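Local structure of hydrazine synthase subunit alpha (5C2V) at residues F34-R39 against K67-L72; Q47-Y52 against G285-K290; K297-E302 against E327-K332; R347-Y352 against F358-F363. The protein condenses hydroxylamine made in the gamma subunit with ammonia to form hydrazine, as the two-heme alpha subunit of the anammox hydrazine synthase complex. All blocks are in the same frame, centred on the assembly; numbering follows the deposited sequence.

In the fold
All four contacts belong to the six-bladed beta-propeller of the N-terminal domain, away from the two hemes. Contacts 1 and 4 have centres about 15 Å apart and meet where Phe34 CG packs 4.2 Å from Ile360 CG1. A calcium ion lies at this junction: Phe358 O of contact 4 binds it, and the Gln36 side chain of contact 1 is about 7 Å from it. Segment 285-290 of contact 2 lies in the same blade as contact 3, with Ser287 O 2.9 Å from Val301 N in a probable hydrogen bond between neighbouring strands. Contact 3 reaches the next blade at contact 4, where Thr330 CG2 lies 3.8 Å from Phe363 CE1.

Contact 1 (F34-R39 against K67-L72); sequences FTQSPR and KELKVL
The Phe34 ring meets Leu69 at its far end. Methyl CD1 of Leu69 approaches CZ of Phe34 obliquely, at 4.2 Å, and the two side chains cross at about a right angle. The second flat group is the amide of Gln36. It points at Leu69 from the opposite direction, and its NE2 comes 4.1 Å from the other methyl, CD2 of Leu69. The leucine thus divides its two branches, one to the aromatic ring and one to the amide. Its CG lies anti to the backbone N (chi1 -176°), which sends the fork toward strand 31-37. The Gln36 chain runs straight beyond CG (chi2 -178°) and so carries its amide across to the leucine.

Both strands belong to one antiparallel propeller blade, but they are not neighbours in it. Strand 58-63 runs between them, and Val60 on that strand touches both Phe34 and Leu69. The other side of strand 31-37 pairs with strand 381-387, from much later in the chain. This is the "velcro" closure of a beta-propeller, which joins the two ends of the ring within one blade.

The amide of Gln36 is held by polar partners outside the contact. OE1 is hydrogen-bonded to Arg58 NE, and NE2 makes a weak bond to Asp382, a calcium ligand. Tyr375 touches both Gln36 and Leu69 from a loop.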
# COMPACT_ATOMS: atom_id res chain seq x y z
N PHE D 34 38.31 -12.00 1.84
CA PHE D 34 36.88 -12.31 1.80
C PHE D 34 36.50 -13.51 2.66
O PHE D 34 37.34 -14.30 3.07
CB PHE D 34 36.42 -12.54 0.35
CG PHE D 34 37.09 -13.69 -0.33
CD1 PHE D 34 36.53 -14.96 -0.31
CD2 PHE D 34 38.28 -13.51 -1.03
CE1 PHE D 34 37.14 -16.02 -0.95
CE2 PHE D 34 38.89 -14.57 -1.67
CZ PHE D 34 38.32 -15.82 -1.63
N THR D 35 35.20 -13.61 2.94
CA THR D 35 34.66 -14.65 3.79
C THR D 35 34.12 -15.83 2.98
O THR D 35 33.39 -15.64 2.00
CB THR D 35 33.52 -14.11 4.69
OG1 THR D 35 33.99 -12.97 5.43
CG2 THR D 35 33.04 -15.18 5.66
N GLN D 36 34.49 -17.03 3.40
CA GLN D 36 33.95 -18.26 2.83
C GLN D 36 33.08 -18.97 3.86
O GLN D 36 33.53 -19.27 4.97
CB GLN D 36 35.07 -19.18 2.36
CG GLN D 36 35.84 -18.67 1.16
CD GLN D 36 36.91 -19.64 0.70
OE1 GLN D 36 37.47 -20.39 1.51
NE2 GLN D 36 37.20 -19.63 -0.59
N SER D 37 31.83 -19.25 3.49
CA SER D 37 30.89 -19.92 4.38
C SER D 37 30.44 -21.25 3.78
O SER D 37 30.33 -21.37 2.57
CB SER D 37 29.69 -19.02 4.66
OG SER D 37 30.07 -17.85 5.36
N PRO D 38 30.19 -22.25 4.63
CA PRO D 38 29.66 -23.52 4.12
C PRO D 38 28.31 -23.30 3.46
O PRO D 38 27.59 -22.41 3.91
CB PRO D 38 29.53 -24.39 5.38
CG PRO D 38 30.41 -23.73 6.40
CD PRO D 38 30.36 -22.27 6.09
N ARG D 39 27.95 -24.07 2.44
CA ARG D 39 26.65 -23.83 1.84
C ARG D 39 25.66 -24.71 2.59
O ARG D 39 25.54 -25.91 2.33
CB ARG D 39 26.65 -24.16 0.35
CG ARG D 39 27.87 -23.65 -0.41
CD ARG D 39 28.00 -24.33 -1.77
NE ARG D 39 26.75 -24.27 -2.53
CZ ARG D 39 26.59 -24.81 -3.73
NH1 ARG D 39 27.59 -25.46 -4.31
NH2 ARG D 39 25.42 -24.71 -4.35
N LYS D 67 47.41 -16.02 -7.90
CA LYS D 67 46.24 -16.88 -7.73
C LYS D 67 46.32 -17.73 -6.46
O LYS D 67 45.67 -18.78 -6.37
CB LYS D 67 46.05 -17.79 -8.95
CG LYS D 67 46.24 -17.11 -10.30
CD LYS D 67 45.07 -16.20 -10.65
CE LYS D 67 45.22 -15.64 -12.06
NZ LYS D 67 44.07 -14.80 -12.46
N GLU D 68 47.11 -17.28 -5.49
CA GLU D 68 47.30 -18.01 -4.24
C GLU D 68 46.22 -17.68 -3.22
O GLU D 68 45.70 -16.56 -3.17
CB GLU D 68 48.68 -17.71 -3.66
CG GLU D 68 49.45 -18.95 -3.22
CD GLU D 68 50.80 -18.62 -2.62
OE1 GLU D 68 51.29 -17.49 -2.83
OE2 GLU D 68 51.38 -19.50 -1.95
N LEU D 69 45.87 -18.67 -2.39
CA LEU D 69 44.87 -18.48 -1.34
C LEU D 69 45.40 -18.92 0.02
O LEU D 69 46.05 -19.96 0.12
CB LEU D 69 43.58 -19.24 -1.69
CG LEU D 69 42.40 -19.05 -0.74
CD1 LEU D 69 41.98 -17.59 -0.69
CD2 LEU D 69 41.24 -19.93 -1.15
N LYS D 70 45.11 -18.15 1.06
CA LYS D 70 45.59 -18.46 2.40
C LYS D 70 44.52 -18.22 3.48
O LYS D 70 43.83 -17.20 3.46
CB LYS D 70 46.84 -17.64 2.72
CG LYS D 70 47.38 -17.85 4.13
CD LYS D 70 48.61 -16.99 4.39
CE LYS D 70 49.12 -17.19 5.81
NZ LYS D 70 50.33 -16.37 6.09
N VAL D 71 44.41 -19.16 4.41
CA VAL D 71 43.45 -19.06 5.51
C VAL D 71 44.10 -18.46 6.76
O VAL D 71 44.99 -19.06 7.36
CB VAL D 71 42.86 -20.44 5.88
CG1 VAL D 71 41.93 -20.31 7.08
CG2 VAL D 71 42.13 -21.05 4.70
N LEU D 72 43.65 -17.26 7.13
CA LEU D 72 44.17 -16.55 8.30
C LEU D 72 43.54 -16.99 9.62
O LEU D 72 44.18 -16.99 10.67
CB LEU D 72 43.99 -15.04 8.12
CG LEU D 72 44.96 -14.31 7.18
CD1 LEU D 72 44.70 -14.65 5.72
CD2 LEU D 72 44.91 -12.81 7.40

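Contact 2 (Q47-Y52 against G285-K290); sequences QNYPHY and GRSQAK
Tyr49 OH is held by two groups. Gln288 NE2 donates a weak hydrogen bond to it, 3.1 Å long with an N-H...O angle of 149°, and Asp230 OD2 is a further hydrogen-bonding partner. The same carboxylate oxygen of Asp230 also takes the backbone N-H of Gln288, so it links the tyrosine to the corner of the chain at Gln288. The ring of Tyr49 and the amide of Gln288 are turned 59° from each other. Gln288 NE2 sits obliquely to the ring, 3.4 Å from Tyr49 CZ. Beside the hydroxyl-bearing carbon, Tyr49 CE2 rests 3.9 Å from Ser287 CB. The Gln288 chain is extended beyond CG (chi2 163°), which brings its amide up to the phenol end. The other amide atom, OE1, is fixed by a hydrogen bond from Ser339 N.

A cis peptide bond links Tyr49 to Pro50 in the loop between strands 31-37 and 58-63. From this loop the tyrosine reaches the first strand of another propeller blade, 285-291, where the chain turns at Gln288. The first strands of the two adjacent blades complete the setting: strand 228-233 supplies Asp230, and strand 336-342 supplies Ser339.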
# COMPACT_ATOMS: atom_id res chain seq x y z
N GLN D 47 19.10 -15.63 6.16
CA GLN D 47 17.67 -15.41 6.35
C GLN D 47 17.39 -14.83 7.74
O GLN D 47 16.31 -14.28 7.98
CB GLN D 47 16.90 -16.72 6.16
CG GLN D 47 17.07 -17.72 7.28
CD GLN D 47 18.36 -18.50 7.21
OE1 GLN D 47 19.05 -18.50 6.19
NE2 GLN D 47 18.71 -19.18 8.30
N ASN D 48 18.35 -14.97 8.65
CA ASN D 48 18.23 -14.44 10.00
C ASN D 48 18.90 -13.07 10.19
O ASN D 48 19.00 -12.58 11.31
CB ASN D 48 18.79 -15.44 11.01
CG ASN D 48 17.82 -16.58 11.30
OD1 ASN D 48 18.18 -17.75 11.22
ND2 ASN D 48 16.58 -16.23 11.62
N TYR D 49 19.38 -12.49 9.09
CA TYR D 49 20.04 -11.19 9.08
C TYR D 49 19.22 -10.14 9.83
O TYR D 49 17.99 -10.15 9.75
CB TYR D 49 20.25 -10.74 7.62
CG TYR D 49 21.56 -10.04 7.32
CD1 TYR D 49 22.66 -10.76 6.88
CD2 TYR D 49 21.68 -8.66 7.44
CE1 TYR D 49 23.86 -10.12 6.59
CE2 TYR D 49 22.87 -8.02 7.15
CZ TYR D 49 23.95 -8.76 6.73
OH TYR D 49 25.14 -8.12 6.44
N PRO D 50 19.88 -9.22 10.57
CA PRO D 50 21.30 -9.00 10.85
C PRO D 50 21.95 -10.04 11.75
O PRO D 50 23.18 -10.07 11.82
CB PRO D 50 21.30 -7.64 11.55
CG PRO D 50 20.01 -7.60 12.24
CD PRO D 50 19.04 -8.27 11.32
N HIS D 51 21.16 -10.88 12.40
CA HIS D 51 21.76 -11.77 13.37
C HIS D 51 22.26 -12.93 12.55
O HIS D 51 21.51 -13.83 12.16
CB HIS D 51 20.74 -12.21 14.43
CG HIS D 51 21.24 -13.22 15.40
ND1 HIS D 51 22.09 -12.90 16.45
CD2 HIS D 51 21.00 -14.55 15.51
CE1 HIS D 51 22.35 -13.99 17.15
NE2 HIS D 51 21.71 -15.00 16.60
N TYR D 52 23.56 -12.89 12.30
CA TYR D 52 24.19 -13.72 11.30
C TYR D 52 25.49 -14.25 11.85
O TYR D 52 26.44 -13.49 12.07
CB TYR D 52 24.39 -12.89 10.02
CG TYR D 52 25.15 -13.56 8.90
CD1 TYR D 52 24.55 -14.53 8.10
CD2 TYR D 52 26.45 -13.18 8.60
CE1 TYR D 52 25.24 -15.12 7.06
CE2 TYR D 52 27.15 -13.77 7.56
CZ TYR D 52 26.54 -14.74 6.79
OH TYR D 52 27.23 -15.33 5.76
N GLY D 285 14.17 -5.51 2.57
CA GLY D 285 15.27 -5.28 3.49
C GLY D 285 16.35 -4.46 2.81
O GLY D 285 16.62 -4.64 1.63
N ARG D 286 16.95 -3.53 3.54
CA ARG D 286 18.06 -2.76 3.00
C ARG D 286 19.30 -2.95 3.87
O ARG D 286 19.33 -2.50 5.01
CB ARG D 286 17.69 -1.28 2.90
CG ARG D 286 16.32 -1.03 2.28
CD ARG D 286 15.99 0.46 2.22
NE ARG D 286 14.55 0.68 2.15
CZ ARG D 286 13.88 0.86 1.02
NH1 ARG D 286 14.51 0.83 -0.15
NH2 ARG D 286 12.57 1.06 1.05
N SER D 287 20.31 -3.62 3.34
CA SER D 287 21.49 -3.94 4.15
C SER D 287 22.80 -3.80 3.38
O SER D 287 22.80 -3.69 2.16
CB SER D 287 21.37 -5.35 4.72
OG SER D 287 21.47 -6.33 3.69
N GLN D 288 23.90 -3.81 4.12
CA GLN D 288 25.25 -3.79 3.55
C GLN D 288 25.46 -2.57 2.65
O GLN D 288 26.00 -2.68 1.55
CB GLN D 288 25.51 -5.09 2.77
CG GLN D 288 25.35 -6.34 3.62
CD GLN D 288 25.20 -7.60 2.79
OE1 GLN D 288 25.48 -7.61 1.59
NE2 GLN D 288 24.74 -8.68 3.42
N ALA D 289 25.02 -1.42 3.14
CA ALA D 289 25.08 -0.18 2.37
C ALA D 289 26.49 0.42 2.36
O ALA D 289 27.12 0.57 3.41
CB ALA D 289 24.09 0.83 2.91
N LYS D 290 26.97 0.75 1.17
CA LYS D 290 28.25 1.44 1.00
C LYS D 290 28.09 2.56 -0.02
O LYS D 290 27.09 2.62 -0.73
CB LYS D 290 29.34 0.45 0.57
CG LYS D 290 29.59 -0.66 1.58
CD LYS D 290 30.78 -1.52 1.18
CE LYS D 290 30.89 -2.75 2.06
NZ LYS D 290 30.98 -2.40 3.51

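Contact 3 (K297-E302 against E327-K332)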
# COMPACT_ATOMS: atom_id res chain seq x y z
N LYS D 297 27.28 7.49 -4.94
CA LYS D 297 26.01 6.78 -4.84
C LYS D 297 26.01 5.82 -3.66
O LYS D 297 26.97 5.07 -3.46
CB LYS D 297 25.72 6.00 -6.13
CG LYS D 297 25.51 6.87 -7.36
CD LYS D 297 25.23 6.01 -8.58
CE LYS D 297 24.98 6.87 -9.81
NZ LYS D 297 24.73 6.03 -11.02
N ILE D 298 24.94 5.84 -2.88
CA ILE D 298 24.75 4.83 -1.86
C ILE D 298 24.26 3.57 -2.55
O ILE D 298 23.18 3.57 -3.15
CB ILE D 298 23.73 5.26 -0.78
CG1 ILE D 298 24.15 6.59 -0.15
CG2 ILE D 298 23.59 4.18 0.28
CD1 ILE D 298 23.15 7.12 0.86
N VAL D 299 25.06 2.52 -2.46
CA VAL D 299 24.74 1.25 -3.09
C VAL D 299 24.48 0.22 -2.01
O VAL D 299 25.33 -0.01 -1.14
CB VAL D 299 25.87 0.76 -4.02
CG1 VAL D 299 25.57 -0.64 -4.53
CG2 VAL D 299 26.06 1.73 -5.18
N TYR D 300 23.31 -0.41 -2.05
CA TYR D 300 22.92 -1.31 -0.99
C TYR D 300 22.22 -2.55 -1.50
O TYR D 300 21.72 -2.59 -2.63
CB TYR D 300 22.01 -0.58 0.01
CG TYR D 300 20.72 -0.05 -0.57
CD1 TYR D 300 20.70 1.12 -1.33
CD2 TYR D 300 19.51 -0.71 -0.35
CE1 TYR D 300 19.51 1.61 -1.85
CE2 TYR D 300 18.33 -0.23 -0.88
CZ TYR D 300 18.33 0.93 -1.62
OH TYR D 300 17.16 1.41 -2.15
N VAL D 301 22.19 -3.57 -0.65
CA VAL D 301 21.49 -4.81 -0.95
C VAL D 301 20.02 -4.66 -0.60
O VAL D 301 19.67 -4.42 0.56
CB VAL D 301 22.09 -6.00 -0.18
CG1 VAL D 301 21.17 -7.22 -0.29
CG2 VAL D 301 23.48 -6.32 -0.70
N GLU D 302 19.18 -4.79 -1.62
CA GLU D 302 17.74 -4.76 -1.43
C GLU D 302 17.21 -6.18 -1.50
O GLU D 302 17.15 -6.79 -2.57
CB GLU D 302 17.08 -3.88 -2.50
CG GLU D 302 15.67 -3.44 -2.17
CD GLU D 302 15.07 -2.58 -3.27
OE1 GLU D 302 14.99 -1.35 -3.09
OE2 GLU D 302 14.68 -3.15 -4.31
N GLU D 327 17.54 3.96 -8.49
CA GLU D 327 17.74 3.10 -9.65
C GLU D 327 17.94 1.63 -9.27
O GLU D 327 18.32 1.31 -8.14
CB GLU D 327 18.94 3.59 -10.47
CG GLU D 327 20.24 3.65 -9.68
CD GLU D 327 21.42 4.06 -10.55
OE1 GLU D 327 21.38 3.80 -11.77
OE2 GLU D 327 22.37 4.65 -10.01
N LYS D 328 17.67 0.74 -10.23
CA LYS D 328 17.87 -0.69 -10.04
C LYS D 328 19.13 -1.15 -10.77
O LYS D 328 19.21 -1.06 -12.00
CB LYS D 328 16.66 -1.47 -10.55
CG LYS D 328 16.13 -2.51 -9.58
CD LYS D 328 15.49 -1.85 -8.37
CE LYS D 328 14.81 -2.88 -7.49
NZ LYS D 328 14.09 -2.23 -6.36
N LEU D 329 20.12 -1.62 -10.02
CA LEU D 329 21.40 -2.00 -10.59
C LEU D 329 21.43 -3.41 -11.18
O LEU D 329 22.27 -3.72 -12.03
CB LEU D 329 22.50 -1.87 -9.54
CG LEU D 329 22.70 -0.47 -8.95
CD1 LEU D 329 23.82 -0.47 -7.92
CD2 LEU D 329 22.97 0.54 -10.05
N THR D 330 20.51 -4.27 -10.74
CA THR D 330 20.55 -5.69 -11.09
C THR D 330 19.17 -6.29 -11.32
O THR D 330 18.17 -5.57 -11.40
CB THR D 330 21.25 -6.53 -10.00
OG1 THR D 330 20.57 -6.36 -8.75
CG2 THR D 330 22.71 -6.14 -9.83
N GLY D 331 19.12 -7.61 -11.44
CA GLY D 331 17.86 -8.34 -11.46
C GLY D 331 17.43 -8.97 -12.77
O GLY D 331 16.48 -9.75 -12.80
N LYS D 332 18.12 -8.64 -13.86
CA LYS D 332 17.71 -9.13 -15.17
C LYS D 332 18.30 -10.51 -15.50
O LYS D 332 17.91 -11.13 -16.49
CB LYS D 332 18.09 -8.12 -16.24
CG LYS D 332 17.04 -7.04 -16.44
CD LYS D 332 17.65 -5.71 -16.87
CE LYS D 332 16.95 -4.55 -16.18
NZ LYS D 332 17.91 -3.65 -15.48
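Val299 and Leu329 form the tight, buried part of this contact. Methyl CG1 of Val299 lies 3.8 Å from CD1 of Leu329, and the other valine methyl, CG2, is 4.2 Å from the same leucine carbon. One leucine methyl therefore faces the fork of the valine. The looser, outer side is made by two salt bridges. In the first, between partly exposed residues, Lys297 NZ donates to Glu327 OE2 at 2.9 Å; the oxygen accepts through its syn lone pair, on the side of Glu327 OE1. The Lys297 chain is extended beyond CG and crosses the glutamate at about a right angle. Its methylene CE also comes 3.4 Å from Glu327 OE2.

The 297-302 residues lie on the second strand of an antiparallel propeller blade. Glu327 and Lys328 form its short fourth strand, and Leu329 comes just after it. Strand 312-317 runs between them, and its Ala315 touches both Glu327 and Leu329.

The second salt bridge joins Glu302 OE2 to Lys328 NZ on the opposite face of the sheet. Its modelled length is too short to be trusted in detail. Here the exposed Lys328 reaches the buried Glu302. The lysine chain bends at chi2 (69°), which turns its amine back toward the carboxylate. Tyr326 OH is hydrogen-bonded to both Lys328 NZ and Glu302 OE1, so the pair has a shared third partner. Ala314 of the middle strand touches Glu302 on this face.

Contact 4 (R347-Y352 against F358-F363). With CA (calcium ion), chain B.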
# COMPACT_ATOMS: atom_id res chain seq x y z
N ARG D 347 35.42 1.11 -9.68
CA ARG D 347 35.09 -0.30 -9.85
C ARG D 347 34.33 -0.79 -8.63
O ARG D 347 34.17 -0.05 -7.66
CB ARG D 347 36.36 -1.13 -10.06
CG ARG D 347 37.19 -0.71 -11.27
CD ARG D 347 38.38 -1.64 -11.47
NE ARG D 347 39.32 -1.58 -10.36
CZ ARG D 347 40.39 -2.36 -10.24
NH1 ARG D 347 40.65 -3.27 -11.17
NH2 ARG D 347 41.20 -2.23 -9.20
N MET D 348 33.86 -2.03 -8.67
CA MET D 348 33.17 -2.61 -7.53
C MET D 348 33.32 -4.12 -7.50
O MET D 348 33.31 -4.79 -8.54
CB MET D 348 31.69 -2.22 -7.57
CG MET D 348 30.90 -2.64 -6.34
SD MET D 348 29.29 -1.83 -6.22
CE MET D 348 28.54 -2.31 -7.77
N LEU D 349 33.47 -4.67 -6.29
CA LEU D 349 33.50 -6.11 -6.10
C LEU D 349 32.19 -6.58 -5.49
O LEU D 349 31.75 -6.06 -4.47
CB LEU D 349 34.68 -6.52 -5.20
CG LEU D 349 36.06 -6.58 -5.85
CD1 LEU D 349 37.13 -6.82 -4.79
CD2 LEU D 349 36.11 -7.67 -6.91
N VAL D 350 31.56 -7.56 -6.13
CA VAL D 350 30.27 -8.06 -5.65
C VAL D 350 30.31 -9.56 -5.40
O VAL D 350 31.05 -10.29 -6.06
CB VAL D 350 29.14 -7.74 -6.65
CG1 VAL D 350 28.94 -6.24 -6.76
CG2 VAL D 350 29.44 -8.34 -8.02
N SER D 351 29.51 -10.02 -4.44
CA SER D 351 29.31 -11.44 -4.26
C SER D 351 28.05 -11.85 -5.00
O SER D 351 26.98 -11.28 -4.78
CB SER D 351 29.23 -11.82 -2.78
OG SER D 351 28.99 -13.20 -2.63
N TYR D 352 28.17 -12.83 -5.88
CA TYR D 352 27.11 -13.14 -6.82
C TYR D 352 26.90 -14.64 -6.96
O TYR D 352 27.85 -15.40 -7.12
CB TYR D 352 27.44 -12.52 -8.18
CG TYR D 352 26.54 -12.94 -9.32
CD1 TYR D 352 25.23 -12.49 -9.40
CD2 TYR D 352 27.02 -13.75 -10.34
CE1 TYR D 352 24.41 -12.86 -10.45
CE2 TYR D 352 26.21 -14.12 -11.40
CZ TYR D 352 24.91 -13.68 -11.44
OH TYR D 352 24.10 -14.05 -12.49
N PHE D 358 27.52 -18.81 -4.62
CA PHE D 358 28.04 -17.46 -4.42
C PHE D 358 29.54 -17.39 -4.63
O PHE D 358 30.29 -18.24 -4.14
CB PHE D 358 27.70 -16.95 -3.01
CG PHE D 358 26.32 -16.37 -2.89
CD1 PHE D 358 26.02 -15.14 -3.45
CD2 PHE D 358 25.32 -17.05 -2.20
CE1 PHE D 358 24.75 -14.60 -3.34
CE2 PHE D 358 24.05 -16.51 -2.08
CZ PHE D 358 23.77 -15.28 -2.65
N GLY D 359 29.98 -16.37 -5.37
CA GLY D 359 31.40 -16.18 -5.63
C GLY D 359 31.74 -14.71 -5.76
O GLY D 359 30.86 -13.86 -5.78
N ILE D 360 33.03 -14.40 -5.84
CA ILE D 360 33.47 -13.01 -5.97
C ILE D 360 33.63 -12.62 -7.43
O ILE D 360 34.30 -13.31 -8.20
CB ILE D 360 34.79 -12.77 -5.22
CG1 ILE D 360 34.68 -13.24 -3.77
CG2 ILE D 360 35.18 -11.30 -5.28
CD1 ILE D 360 33.57 -12.56 -2.99
N TYR D 361 33.01 -11.51 -7.82
CA TYR D 361 33.02 -11.06 -9.21
C TYR D 361 33.25 -9.55 -9.32
O TYR D 361 32.82 -8.78 -8.46
CB TYR D 361 31.71 -11.43 -9.91
CG TYR D 361 31.42 -12.92 -9.96
CD1 TYR D 361 30.81 -13.57 -8.90
CD2 TYR D 361 31.74 -13.66 -11.09
CE1 TYR D 361 30.54 -14.92 -8.95
CE2 TYR D 361 31.47 -15.02 -11.15
CZ TYR D 361 30.87 -15.64 -10.07
OH TYR D 361 30.59 -16.99 -10.13
N TRP D 362 33.92 -9.14 -10.40
CA TRP D 362 34.00 -7.73 -10.75
C TRP D 362 32.67 -7.29 -11.34
O TRP D 362 32.16 -7.92 -12.25
CB TRP D 362 35.13 -7.48 -11.76
CG TRP D 362 36.50 -7.53 -11.16
CD1 TRP D 362 37.46 -8.47 -11.39
CD2 TRP D 362 37.07 -6.60 -10.23
NE1 TRP D 362 38.59 -8.19 -10.66
CE2 TRP D 362 38.37 -7.04 -9.94
CE3 TRP D 362 36.59 -5.44 -9.62
CZ2 TRP D 362 39.21 -6.36 -9.07
CZ3 TRP D 362 37.43 -4.76 -8.75
CH2 TRP D 362 38.72 -5.22 -8.48
N PHE D 363 32.11 -6.20 -10.82
CA PHE D 363 30.81 -5.74 -11.30
C PHE D 363 30.93 -4.97 -12.61
O PHE D 363 31.92 -4.29 -12.86
CB PHE D 363 30.12 -4.88 -10.24
CG PHE D 363 28.67 -4.62 -10.53
CD1 PHE D 363 27.71 -5.56 -10.18
CD2 PHE D 363 28.26 -3.45 -11.15
CE1 PHE D 363 26.37 -5.33 -10.44
CE2 PHE D 363 26.93 -3.22 -11.41
CZ PHE D 363 25.98 -4.16 -11.06
CA CA B . 31.52 -20.24 -4.34
O HOH W 1 33.96 -3.03 -11.32
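Trp362 is sandwiched between Arg347 and Leu349 across a beta hairpin. The two antiparallel strands, 348-353 and 359-364, are the middle pair of a four-stranded propeller blade. The guanidinium of Arg347 stacks nearly flat on one face of the indole of Trp362, with planes 20° apart and centres 4.4 Å apart. Leu349 CD2 covers the opposite face as a CH-pi contact, 3.5 Å from the centroid of the six-membered ring of Trp362.

On the other side of the sheet the aromatic rings meet differently. Tyr352 turns its edge to the face of Tyr361 in a T-shaped pair, with planes at 85° and centroids 5.5 Å apart. Tyr361 CD1 also packs 3.6 Å from Tyr352 CB. Met348 runs alongside Phe363, pointing the same way. Its chain bends at chi3 (57°) and lays methyl CE over the ring face, 3.9 Å from the Phe363 centroid. Val350 CG1 packs obliquely against the same ring.

Backbone bonds hold the register. Val350 and Tyr361 form a hydrogen-bonded pair: Val350 N to Tyr361 O and Tyr361 N to Val350 O are both 2.9 Å. A water bridges Met348 N and Phe363 O at the end away from the turn. Beside the turn, Phe358 O binds a calcium ion at 2.4 Å, together with Asp376, Asp377, Trp380 and Asp382.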